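Local coordinates for glycerate dehydrogenase related protein (Thermoplasma acidophilum, PDB 3GVX) that probably reduces small 2-oxoacids such as glyoxylate or hydroxypyruvate to the corresponding 2-hydroxyacids with NAD(P)H, at residues B[2-7]-B[27-32]; B[15-20]-B[271-276]; B[35-40]-B[50-55]; B[42-47]-B[61-66]. One frame throughout, in Å; residues are numbered along the deposited sequence.

Contact 1: residues B[2-7]-B[27-32]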
# COMPACT_ATOMS: atom_id res chain seq x y z
N ASP B 2 -10.38 32.19 -17.43
CA ASP B 2 -11.64 32.40 -16.73
C ASP B 2 -12.23 31.25 -15.93
O ASP B 2 -12.71 30.26 -16.47
CB ASP B 2 -12.69 32.91 -17.73
CG ASP B 2 -12.22 34.15 -18.46
OD1 ASP B 2 -11.72 35.08 -17.80
OD2 ASP B 2 -12.34 34.19 -19.71
N VAL B 3 -12.19 31.43 -14.61
CA VAL B 3 -12.76 30.51 -13.66
C VAL B 3 -13.30 31.40 -12.58
O VAL B 3 -12.67 32.38 -12.18
CB VAL B 3 -11.72 29.57 -13.01
CG1 VAL B 3 -12.40 28.74 -11.90
CG2 VAL B 3 -11.06 28.69 -14.05
N TYR B 4 -14.49 31.08 -12.10
CA TYR B 4 -15.06 31.88 -11.06
C TYR B 4 -15.43 30.97 -9.92
O TYR B 4 -16.20 30.01 -10.08
CB TYR B 4 -16.28 32.65 -11.56
CG TYR B 4 -16.96 33.42 -10.48
CD1 TYR B 4 -16.31 34.44 -9.79
CD2 TYR B 4 -18.27 33.13 -10.13
CE1 TYR B 4 -16.95 35.14 -8.75
CE2 TYR B 4 -18.92 33.82 -9.11
CZ TYR B 4 -18.27 34.83 -8.42
OH TYR B 4 -18.93 35.51 -7.44
N VAL B 5 -14.84 31.26 -8.76
CA VAL B 5 -15.07 30.49 -7.56
C VAL B 5 -16.18 31.21 -6.83
O VAL B 5 -15.99 32.26 -6.22
CB VAL B 5 -13.80 30.39 -6.70
CG1 VAL B 5 -14.09 29.60 -5.42
CG2 VAL B 5 -12.69 29.72 -7.52
N ASN B 6 -17.35 30.60 -6.92
CA ASN B 6 -18.57 31.14 -6.36
C ASN B 6 -18.82 30.91 -4.89
O ASN B 6 -19.93 30.58 -4.47
CB ASN B 6 -19.77 30.67 -7.18
CG ASN B 6 -21.02 31.43 -6.84
OD1 ASN B 6 -20.96 32.64 -6.58
ND2 ASN B 6 -22.15 30.75 -6.87
N PHE B 7 -17.78 31.07 -4.10
CA PHE B 7 -17.89 30.96 -2.67
C PHE B 7 -16.67 31.58 -2.03
O PHE B 7 -15.64 31.77 -2.68
CB PHE B 7 -18.08 29.50 -2.22
CG PHE B 7 -17.08 28.53 -2.78
CD1 PHE B 7 -17.38 27.78 -3.93
CD2 PHE B 7 -15.85 28.33 -2.17
CE1 PHE B 7 -16.47 26.86 -4.45
CE2 PHE B 7 -14.93 27.41 -2.69
CZ PHE B 7 -15.25 26.68 -3.83
N HIS B 27 -11.24 34.40 -10.73
CA HIS B 27 -12.09 35.40 -10.15
C HIS B 27 -12.65 34.82 -8.90
O HIS B 27 -12.97 33.63 -8.82
CB HIS B 27 -13.18 35.79 -11.12
CG HIS B 27 -12.66 36.36 -12.39
ND1 HIS B 27 -12.50 37.71 -12.61
CD2 HIS B 27 -12.18 35.75 -13.50
CE1 HIS B 27 -11.95 37.90 -13.79
NE2 HIS B 27 -11.75 36.73 -14.36
N TRP B 28 -12.75 35.67 -7.90
CA TRP B 28 -13.23 35.25 -6.63
C TRP B 28 -14.43 35.98 -6.15
O TRP B 28 -14.60 37.19 -6.32
CB TRP B 28 -12.13 35.32 -5.59
CG TRP B 28 -10.94 34.57 -6.00
CD1 TRP B 28 -9.96 35.00 -6.84
CD2 TRP B 28 -10.62 33.21 -5.69
NE1 TRP B 28 -9.05 34.01 -7.06
CE2 TRP B 28 -9.42 32.90 -6.36
CE3 TRP B 28 -11.23 32.23 -4.89
CZ2 TRP B 28 -8.82 31.65 -6.27
CZ3 TRP B 28 -10.62 30.98 -4.81
CH2 TRP B 28 -9.43 30.71 -5.49
N TYR B 29 -15.26 35.19 -5.53
CA TYR B 29 -16.48 35.64 -4.95
C TYR B 29 -16.11 36.64 -3.84
O TYR B 29 -15.13 36.43 -3.12
CB TYR B 29 -17.18 34.43 -4.38
CG TYR B 29 -18.35 34.80 -3.56
CD1 TYR B 29 -19.58 35.05 -4.15
CD2 TYR B 29 -18.24 34.92 -2.19
CE1 TYR B 29 -20.67 35.43 -3.39
CE2 TYR B 29 -19.31 35.30 -1.41
CZ TYR B 29 -20.54 35.55 -2.01
OH TYR B 29 -21.62 35.87 -1.25
N PRO B 30 -16.91 37.71 -3.67
CA PRO B 30 -18.12 38.02 -4.43
C PRO B 30 -17.91 38.95 -5.63
O PRO B 30 -18.81 39.70 -5.99
CB PRO B 30 -19.01 38.64 -3.37
CG PRO B 30 -18.01 39.55 -2.66
CD PRO B 30 -16.71 38.71 -2.61
N ASP B 31 -16.75 38.89 -6.26
CA ASP B 31 -16.53 39.73 -7.44
C ASP B 31 -16.80 38.95 -8.69
O ASP B 31 -15.92 38.62 -9.49
CB ASP B 31 -15.14 40.32 -7.42
CG ASP B 31 -14.99 41.29 -6.28
OD1 ASP B 31 -15.71 42.30 -6.27
OD2 ASP B 31 -14.17 41.03 -5.39
N TYR B 32 -18.08 38.67 -8.81
CA TYR B 32 -18.64 37.91 -9.89
C TYR B 32 -18.05 38.23 -11.23
O TYR B 32 -17.74 39.38 -11.55
CB TYR B 32 -20.14 38.11 -9.98
CG TYR B 32 -20.71 37.36 -11.16
CD1 TYR B 32 -21.02 36.01 -11.06
CD2 TYR B 32 -20.81 37.97 -12.41
CE1 TYR B 32 -21.41 35.27 -12.18
CE2 TYR B 32 -21.20 37.24 -13.54
CZ TYR B 32 -21.50 35.89 -13.41
OH TYR B 32 -21.90 35.16 -14.52

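Contact 2: residues B[15-20]-B[271-276]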
# COMPACT_ATOMS: atom_id res chain seq x y z
N GLU B 15 -4.08 29.75 -2.94
CA GLU B 15 -2.77 29.32 -3.43
C GLU B 15 -2.89 28.06 -4.27
O GLU B 15 -2.38 28.00 -5.38
CB GLU B 15 -1.77 29.04 -2.29
CG GLU B 15 -0.35 28.86 -2.85
CD GLU B 15 0.69 28.37 -1.84
OE1 GLU B 15 1.87 28.23 -2.23
OE2 GLU B 15 0.33 28.13 -0.66
N ILE B 16 -3.56 27.06 -3.71
CA ILE B 16 -3.80 25.79 -4.40
C ILE B 16 -4.32 26.11 -5.79
O ILE B 16 -3.84 25.59 -6.80
CB ILE B 16 -4.87 24.96 -3.68
CG1 ILE B 16 -4.41 24.64 -2.26
CG2 ILE B 16 -5.22 23.73 -4.50
CD1 ILE B 16 -5.33 23.73 -1.49
N ALA B 17 -5.33 26.97 -5.82
CA ALA B 17 -5.93 27.40 -7.07
C ALA B 17 -4.89 28.01 -8.01
O ALA B 17 -4.77 27.57 -9.14
CB ALA B 17 -7.07 28.38 -6.79
N LYS B 18 -4.10 28.98 -7.55
CA LYS B 18 -3.10 29.55 -8.47
C LYS B 18 -2.09 28.53 -8.92
O LYS B 18 -1.57 28.63 -10.03
CB LYS B 18 -2.31 30.73 -7.88
CG LYS B 18 -2.95 31.53 -6.77
CD LYS B 18 -2.30 32.92 -6.61
CE LYS B 18 -0.76 32.90 -6.39
NZ LYS B 18 -0.14 31.59 -6.00
N THR B 19 -1.77 27.54 -8.10
CA THR B 19 -0.79 26.57 -8.57
C THR B 19 -1.42 25.65 -9.59
O THR B 19 -0.89 25.49 -10.69
CB THR B 19 -0.18 25.69 -7.45
OG1 THR B 19 0.31 26.52 -6.39
CG2 THR B 19 0.99 24.88 -8.03
N VAL B 20 -2.56 25.06 -9.25
CA VAL B 20 -3.23 24.15 -10.17
C VAL B 20 -3.74 24.82 -11.43
O VAL B 20 -3.62 24.28 -12.52
CB VAL B 20 -4.45 23.45 -9.50
CG1 VAL B 20 -5.24 22.68 -10.56
CG2 VAL B 20 -3.99 22.53 -8.37
N LEU B 271 -8.50 18.47 -5.79
CA LEU B 271 -8.98 17.58 -6.85
C LEU B 271 -10.06 18.30 -7.67
O LEU B 271 -10.14 18.12 -8.88
CB LEU B 271 -9.54 16.28 -6.25
CG LEU B 271 -8.51 15.37 -5.56
CD1 LEU B 271 -9.23 14.34 -4.68
CD2 LEU B 271 -7.62 14.70 -6.61
N ALA B 272 -10.85 19.13 -7.00
CA ALA B 272 -11.90 19.90 -7.67
C ALA B 272 -11.28 20.83 -8.71
O ALA B 272 -11.68 20.82 -9.86
CB ALA B 272 -12.73 20.70 -6.65
N PHE B 273 -10.28 21.61 -8.31
CA PHE B 273 -9.64 22.52 -9.27
C PHE B 273 -8.92 21.78 -10.37
O PHE B 273 -8.89 22.21 -11.52
CB PHE B 273 -8.63 23.46 -8.58
CG PHE B 273 -9.26 24.46 -7.65
CD1 PHE B 273 -10.36 25.20 -8.04
CD2 PHE B 273 -8.76 24.66 -6.39
CE1 PHE B 273 -10.94 26.11 -7.18
CE2 PHE B 273 -9.34 25.57 -5.53
CZ PHE B 273 -10.44 26.29 -5.93
N GLU B 274 -8.31 20.66 -10.00
CA GLU B 274 -7.60 19.85 -10.96
C GLU B 274 -8.52 19.35 -12.04
O GLU B 274 -8.16 19.35 -13.21
CB GLU B 274 -6.87 18.70 -10.27
CG GLU B 274 -5.62 19.18 -9.57
CD GLU B 274 -4.83 18.07 -8.87
OE1 GLU B 274 -5.43 17.05 -8.47
OE2 GLU B 274 -3.61 18.23 -8.69
N ASN B 275 -9.73 18.94 -11.67
CA ASN B 275 -10.65 18.46 -12.68
C ASN B 275 -11.01 19.58 -13.63
O ASN B 275 -11.29 19.33 -14.79
CB ASN B 275 -11.94 17.90 -12.08
CG ASN B 275 -12.74 17.12 -13.10
OD1 ASN B 275 -13.93 17.37 -13.32
ND2 ASN B 275 -12.08 16.15 -13.74
N VAL B 276 -11.00 20.81 -13.14
CA VAL B 276 -11.31 21.97 -13.97
C VAL B 276 -10.25 22.15 -15.05
O VAL B 276 -10.54 22.38 -16.21
CB VAL B 276 -11.40 23.26 -13.13
CG1 VAL B 276 -11.30 24.49 -14.04
CG2 VAL B 276 -12.69 23.27 -12.31

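Contact 3: residues B[35-40]-B[50-55]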
# COMPACT_ATOMS: atom_id res chain seq x y z
N ALA B 35 -17.51 33.69 -16.21
CA ALA B 35 -16.42 32.83 -16.67
C ALA B 35 -16.88 31.54 -17.35
O ALA B 35 -18.05 31.15 -17.28
CB ALA B 35 -15.49 32.51 -15.51
N GLU B 36 -15.94 30.90 -18.04
CA GLU B 36 -16.21 29.64 -18.71
C GLU B 36 -16.37 28.54 -17.68
O GLU B 36 -17.15 27.63 -17.87
CB GLU B 36 -15.07 29.30 -19.65
CG GLU B 36 -15.16 30.08 -20.92
CD GLU B 36 -14.06 29.70 -21.90
OE1 GLU B 36 -14.28 29.89 -23.12
OE2 GLU B 36 -12.99 29.23 -21.47
N ALA B 37 -15.63 28.64 -16.59
CA ALA B 37 -15.72 27.65 -15.55
C ALA B 37 -16.11 28.27 -14.23
O ALA B 37 -15.67 29.37 -13.86
CB ALA B 37 -14.40 26.91 -15.43
N GLN B 38 -16.98 27.57 -13.53
CA GLN B 38 -17.45 28.02 -12.24
C GLN B 38 -17.29 26.88 -11.25
O GLN B 38 -17.69 25.75 -11.51
CB GLN B 38 -18.92 28.43 -12.34
CG GLN B 38 -19.45 29.12 -11.11
CD GLN B 38 -20.84 29.66 -11.34
OE1 GLN B 38 -21.06 30.48 -12.24
NE2 GLN B 38 -21.79 29.20 -10.54
N VAL B 39 -16.69 27.18 -10.11
CA VAL B 39 -16.51 26.18 -9.07
C VAL B 39 -17.52 26.55 -8.00
O VAL B 39 -17.59 27.70 -7.58
CB VAL B 39 -15.08 26.22 -8.48
CG1 VAL B 39 -14.90 25.07 -7.50
CG2 VAL B 39 -14.05 26.17 -9.61
N ILE B 40 -18.30 25.58 -7.56
CA ILE B 40 -19.34 25.86 -6.59
C ILE B 40 -19.45 24.86 -5.48
O ILE B 40 -18.82 23.80 -5.48
CB ILE B 40 -20.72 25.87 -7.29
CG1 ILE B 40 -21.11 24.43 -7.63
CG2 ILE B 40 -20.67 26.68 -8.58
CD1 ILE B 40 -22.52 24.26 -8.18
N THR B 50 -20.77 30.59 -19.70
CA THR B 50 -20.70 29.36 -18.92
C THR B 50 -20.62 28.10 -19.77
O THR B 50 -21.45 27.87 -20.65
CB THR B 50 -21.93 29.19 -18.00
OG1 THR B 50 -22.24 30.43 -17.35
CG2 THR B 50 -21.64 28.12 -16.96
N LYS B 51 -19.62 27.28 -19.50
CA LYS B 51 -19.44 26.02 -20.21
C LYS B 51 -19.40 24.90 -19.23
O LYS B 51 -19.81 23.79 -19.51
CB LYS B 51 -18.13 25.99 -20.95
CG LYS B 51 -17.99 26.92 -22.09
CD LYS B 51 -16.58 26.78 -22.59
CE LYS B 51 -16.39 27.42 -23.93
NZ LYS B 51 -14.98 27.23 -24.35
N MSE B 52 -18.86 25.19 -18.06
CA MSE B 52 -18.68 24.15 -17.07
C MSE B 52 -18.84 24.58 -15.64
O MSE B 52 -18.36 25.63 -15.23
CB MSE B 52 -17.30 23.50 -17.28
CG MSE B 52 -16.93 22.37 -16.31
SE MSE B 52 -16.47 23.07 -14.70
CE MSE B 52 -15.20 22.36 -14.28
N ILE B 53 -19.49 23.71 -14.87
CA ILE B 53 -19.72 23.96 -13.46
C ILE B 53 -19.15 22.80 -12.66
O ILE B 53 -19.50 21.64 -12.88
CB ILE B 53 -21.22 24.10 -13.18
CG1 ILE B 53 -21.78 25.26 -14.02
CG2 ILE B 53 -21.47 24.33 -11.69
CD1 ILE B 53 -23.27 25.46 -13.92
N GLN B 54 -18.26 23.13 -11.73
CA GLN B 54 -17.61 22.13 -10.90
C GLN B 54 -17.98 22.19 -9.42
O GLN B 54 -17.58 23.12 -8.72
CB GLN B 54 -16.09 22.27 -11.03
CG GLN B 54 -15.32 21.30 -10.17
CD GLN B 54 -15.28 19.91 -10.76
OE1 GLN B 54 -14.77 19.69 -11.86
NE2 GLN B 54 -15.83 18.94 -10.02
N ALA B 55 -18.72 21.20 -8.95
CA ALA B 55 -19.09 21.11 -7.54
C ALA B 55 -17.86 20.57 -6.82
O ALA B 55 -17.10 19.77 -7.38
CB ALA B 55 -20.27 20.16 -7.36
O HOH W 1 -20.41 32.05 -16.54

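Contact 4: residues B[42-47]-B[61-66]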
# COMPACT_ATOMS: atom_id res chain seq x y z
N ASP B 42 -22.93 24.95 -3.45
CA ASP B 42 -24.36 24.73 -3.58
C ASP B 42 -25.06 25.50 -4.68
O ASP B 42 -26.05 25.05 -5.21
CB ASP B 42 -25.02 25.03 -2.25
CG ASP B 42 -24.44 24.22 -1.12
OD1 ASP B 42 -24.55 24.63 0.04
OD2 ASP B 42 -23.87 23.14 -1.40
N ARG B 43 -24.55 26.67 -5.01
CA ARG B 43 -25.19 27.45 -6.04
C ARG B 43 -24.29 27.87 -7.17
O ARG B 43 -23.11 28.15 -6.98
CB ARG B 43 -25.85 28.69 -5.43
CG ARG B 43 -27.11 28.41 -4.65
CD ARG B 43 -27.68 29.70 -4.07
NE ARG B 43 -26.73 30.35 -3.16
CZ ARG B 43 -26.44 29.92 -1.94
NH1 ARG B 43 -27.02 28.83 -1.46
NH2 ARG B 43 -25.55 30.57 -1.20
N TYR B 44 -24.87 27.89 -8.35
CA TYR B 44 -24.15 28.31 -9.52
C TYR B 44 -24.85 29.59 -9.94
O TYR B 44 -25.93 29.92 -9.44
CB TYR B 44 -24.21 27.22 -10.62
CG TYR B 44 -25.61 26.75 -11.00
CD1 TYR B 44 -26.42 27.50 -11.84
CD2 TYR B 44 -26.11 25.53 -10.53
CE1 TYR B 44 -27.72 27.07 -12.20
CE2 TYR B 44 -27.40 25.09 -10.88
CZ TYR B 44 -28.19 25.87 -11.72
OH TYR B 44 -29.45 25.44 -12.08
N VAL B 45 -24.22 30.32 -10.84
CA VAL B 45 -24.77 31.56 -11.34
C VAL B 45 -24.62 31.49 -12.85
O VAL B 45 -23.50 31.48 -13.36
CB VAL B 45 -23.98 32.78 -10.79
CG1 VAL B 45 -24.47 34.07 -11.47
CG2 VAL B 45 -24.12 32.84 -9.25
N LEU B 46 -25.73 31.44 -13.57
CA LEU B 46 -25.65 31.34 -15.01
C LEU B 46 -25.16 32.61 -15.67
O LEU B 46 -25.50 33.72 -15.29
CB LEU B 46 -26.99 30.94 -15.63
CG LEU B 46 -27.54 29.58 -15.23
CD1 LEU B 46 -28.83 29.37 -16.02
CD2 LEU B 46 -26.51 28.46 -15.47
N GLY B 47 -24.33 32.41 -16.69
CA GLY B 47 -23.79 33.52 -17.42
C GLY B 47 -23.98 33.28 -18.89
O GLY B 47 -24.72 32.40 -19.33
N ASP B 61 -26.85 16.02 -5.69
CA ASP B 61 -28.28 15.99 -5.48
C ASP B 61 -28.86 17.24 -4.83
O ASP B 61 -30.04 17.52 -4.96
CB ASP B 61 -28.66 14.72 -4.71
CG ASP B 61 -28.16 13.46 -5.42
OD1 ASP B 61 -28.38 13.34 -6.64
OD2 ASP B 61 -27.55 12.60 -4.75
N HIS B 62 -28.02 18.02 -4.16
CA HIS B 62 -28.46 19.26 -3.51
C HIS B 62 -28.35 20.43 -4.49
O HIS B 62 -28.64 21.57 -4.15
CB HIS B 62 -27.60 19.59 -2.28
CG HIS B 62 -26.14 19.59 -2.57
ND1 HIS B 62 -25.35 20.70 -2.33
CD2 HIS B 62 -25.34 18.65 -3.10
CE1 HIS B 62 -24.11 20.42 -2.71
NE2 HIS B 62 -24.07 19.19 -3.18
N ILE B 63 -27.89 20.16 -5.70
CA ILE B 63 -27.74 21.20 -6.70
C ILE B 63 -28.92 21.19 -7.69
O ILE B 63 -29.42 20.13 -8.08
CB ILE B 63 -26.40 21.04 -7.45
CG1 ILE B 63 -25.25 21.29 -6.47
CG2 ILE B 63 -26.36 22.00 -8.62
CD1 ILE B 63 -23.92 20.76 -6.90
N ASP B 64 -29.36 22.38 -8.07
CA ASP B 64 -30.46 22.53 -9.01
C ASP B 64 -30.06 22.13 -10.43
O ASP B 64 -30.00 22.96 -11.35
CB ASP B 64 -31.00 23.96 -9.01
CG ASP B 64 -32.18 24.14 -9.97
OD1 ASP B 64 -32.74 23.11 -10.39
OD2 ASP B 64 -32.55 25.27 -10.31
N VAL B 65 -29.81 20.84 -10.59
CA VAL B 65 -29.41 20.24 -11.85
C VAL B 65 -30.40 20.45 -12.99
O VAL B 65 -30.00 20.74 -14.10
CB VAL B 65 -29.21 18.73 -11.66
CG1 VAL B 65 -28.64 18.12 -12.95
CG2 VAL B 65 -28.31 18.47 -10.44
N ASN B 66 -31.69 20.29 -12.70
CA ASN B 66 -32.76 20.48 -13.67
C ASN B 66 -32.66 21.87 -14.28
O ASN B 66 -33.01 22.07 -15.43
CB ASN B 66 -34.11 20.29 -12.97
CG ASN B 66 -35.29 20.45 -13.90
OD1 ASN B 66 -35.90 21.53 -13.99
ND2 ASN B 66 -35.64 19.38 -14.58
O HOH W 2 -27.91 25.03 -7.42

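Contact 1: residues B[2-7]-B[27-32]
Tyr-4 and Val-5 run parallel to His-27 and Trp-28, and the backbones are joined by three hydrogen bonds: His-27 N to Val-3 O (2.9 Å), Val-5 N to His-27 O (3.0 Å) and, just past the end of strand 26-28, Tyr-29 N to Val-5 O (3.1 Å). Val-5 lies alongside Trp-28, its CG2 over the face of the six-membered ring, 4.0 Å from the centroid, in a CH-pi contact. Arg-14 makes a cation-pi contact with the same indole. Strands 3-5 and 26-28, with helix 11-20 between them, form a beta-alpha-beta crossover, and 26-28 is an outermost strand of a five-stranded parallel sheet of order 2-1-3-4-5, the flavodoxin-like order. Tyr-4 stands on the face that it shares with His-27. With CG anti to the backbone N (chi1 176°), the side chain starts out beside its own carbonyl carbon, and CD1 passes 3.7 Å from His-27 CB. The chain beyond Trp-28 then curls round the phenol: Tyr-29 CD1 comes 3.4 Å from Tyr-4 OH, which lies at the edge of the Tyr-29 ring. Tyr-32 completes the wrap with a T-shaped stack, directing its edge at the Tyr-4 face with the planes at 70° and its CD1 3.6 Å from Tyr-4 CE2.

Contact 2: residues B[15-20]-B[271-276]
The helix layer on one face of a flavodoxin-like sheet is built here from elements far apart in the chain: Ile-16, Ala-17 and Val-20 of the crossover helix 11-20 pack on Phe-273 and Glu-274 of helix 266-279, which returns from the C-terminal part of the chain to the N-terminal domain. The two segments point nearly the same way, crossing at -28° with their axes 9.6 Å apart at closest approach, and the contact between them is carried by carbon atoms. Phe-273 lies at its centre. Its CG is anti to the carbonyl carbon (chi1 -68°), which starts the ring off toward helix 11-20; one face of the ring receives Ala-17 CB, displaced toward the rim and 3.8 Å from Phe-273 CE2. This is a CH-pi contact, with the methyl 21° off the ring normal. Ile-16 approaches differently: its CG2 meets the edge of the same ring near its plane, 4.1 Å from CD2. On the sheet side of the contact, Ala-17 CB also touches Trp-28, and the Phe-273 ring reaches Val-5 and Val-39. One helical turn after Ile-16, Val-20 sends CG1, anti to the backbone N, toward the other helix, where it lies 4.0 Å from Phe-273 CB. Arg-277 adds a weak hydrogen bond to Val-20 O. Glu-274, extended beyond CG, crosses Val-20 at about a right angle and touches it with its aliphatic stem, Glu-274 CG lying 3.7 Å from Val-20 CG1 and 3.9 Å from Val-20 CG2.

Contact 3: residues B[35-40]-B[50-55]
Glu-36 and Lys-51 lie side by side and point the same way at the start of two parallel strands, their tips joined by a salt bridge of 3.0 Å between Glu-36 OE1 and Lys-51 NZ. Both chains are extended beyond CG, and the ammonium meets OE1 from above the carboxylate plane, 69° out of it. The backbone carbonyl of Glu-36 is gripped twice, by Lys-51 N and by Met-52 N. From there the bonds pass from strand to strand: Gln-38 N to Met-52 O, Gln-54 N to Gln-38 O (2.7 Å) and Ile-40 N to Gln-54 O. On the face that holds Gln-38, Ile-40, Ile-53 and Ala-55, the two isoleucines slant across each other. Ile-40 CG1 sits between the backbone N and the carbonyl carbon (chi1 73°), and its CD1 rests 3.7 Å from Ile-53 CG2. On the other face Ala-37 CB lies 4.4 Å from SE of Met-52, a selenomethionine, and helix 266-279 covers this side through Phe-273, Val-276 and Phe-279. Gln-54, bent at chi2, folds along its own strand to the next residue, where NE2 donates to Ala-55 O (3.0 Å) with the acceptor in the amide plane. A water beside the N-terminal ends of the two segments donates to Ala-35 O and accepts from Thr-50 OG1, which also bonds Gly-47 N. Such in-register parallel pairing of central strands, here linked by a connection without a helix, belongs to the flavodoxin-like sheet of the N-terminal domain.

Contact 4: residues B[42-47]-B[61-66]
Tyr-44 reaches across from one loop to Ile-63 and Asp-64 of another, and it meets them with one edge of its ring and with its hydroxyl. At the root, Tyr-44 CB packs 3.9 Å from Ile-53 CD1. CG lies between the backbone N and the carbonyl carbon (chi1 54°), starting the ring toward the other loop. On one edge, CD2 and CE2 both lie 4.0 Å from Ile-63 CG2, a methyl group near the ring plane. CE2 approaches Asp-64 O, and at the tip OH donates to that oxygen in a short hydrogen bond of 2.6 Å. The receiving residue is the centre of an inverse gamma turn, closed by Val-65 N to Ile-63 O. A water bridges the backbones, donating to Asp-42 O (2.9 Å) and accepting from Asp-64 N (3.1 Å). Asp-42 OD2 stands at the imidazole edge, 3.0 Å from both ND1 and CE1 of His-62, carboxylate and ring planes 86° apart, while His-62 NE2 bonds Gly-59 O and Ser-57 OG. These are the loops that follow strands 37-40 and 52-55. Tyr-44 rests on Gln-38 and Ile-53, and Ile-63 on Ile-40 and Ala-55, on the face of the sheet opposite helix 266-279.

Overall arrangement
The N-terminal domain illustrates how a parallel sheet is assembled from closures of very different length. From the N terminus, strand 3-5 leads into helix 11-20 and on to strand 26-28, where contact 1 closes the crossover. Contact 2 begins within that unit but waits some 250 residues for helix 266-279, so it crosses contact 1 and spans the others. Contact 3 follows contact 1 in series, adding strand 52-55 to 37-40, which in turn bonds to strand 3-5. Contact 4 alternates with contact 3, joining the loops that leave those two strands. Contacts 1 and 3 thus supply two of the strand pairings of the sheet, with contact 2 on one face and contact 4 on the other.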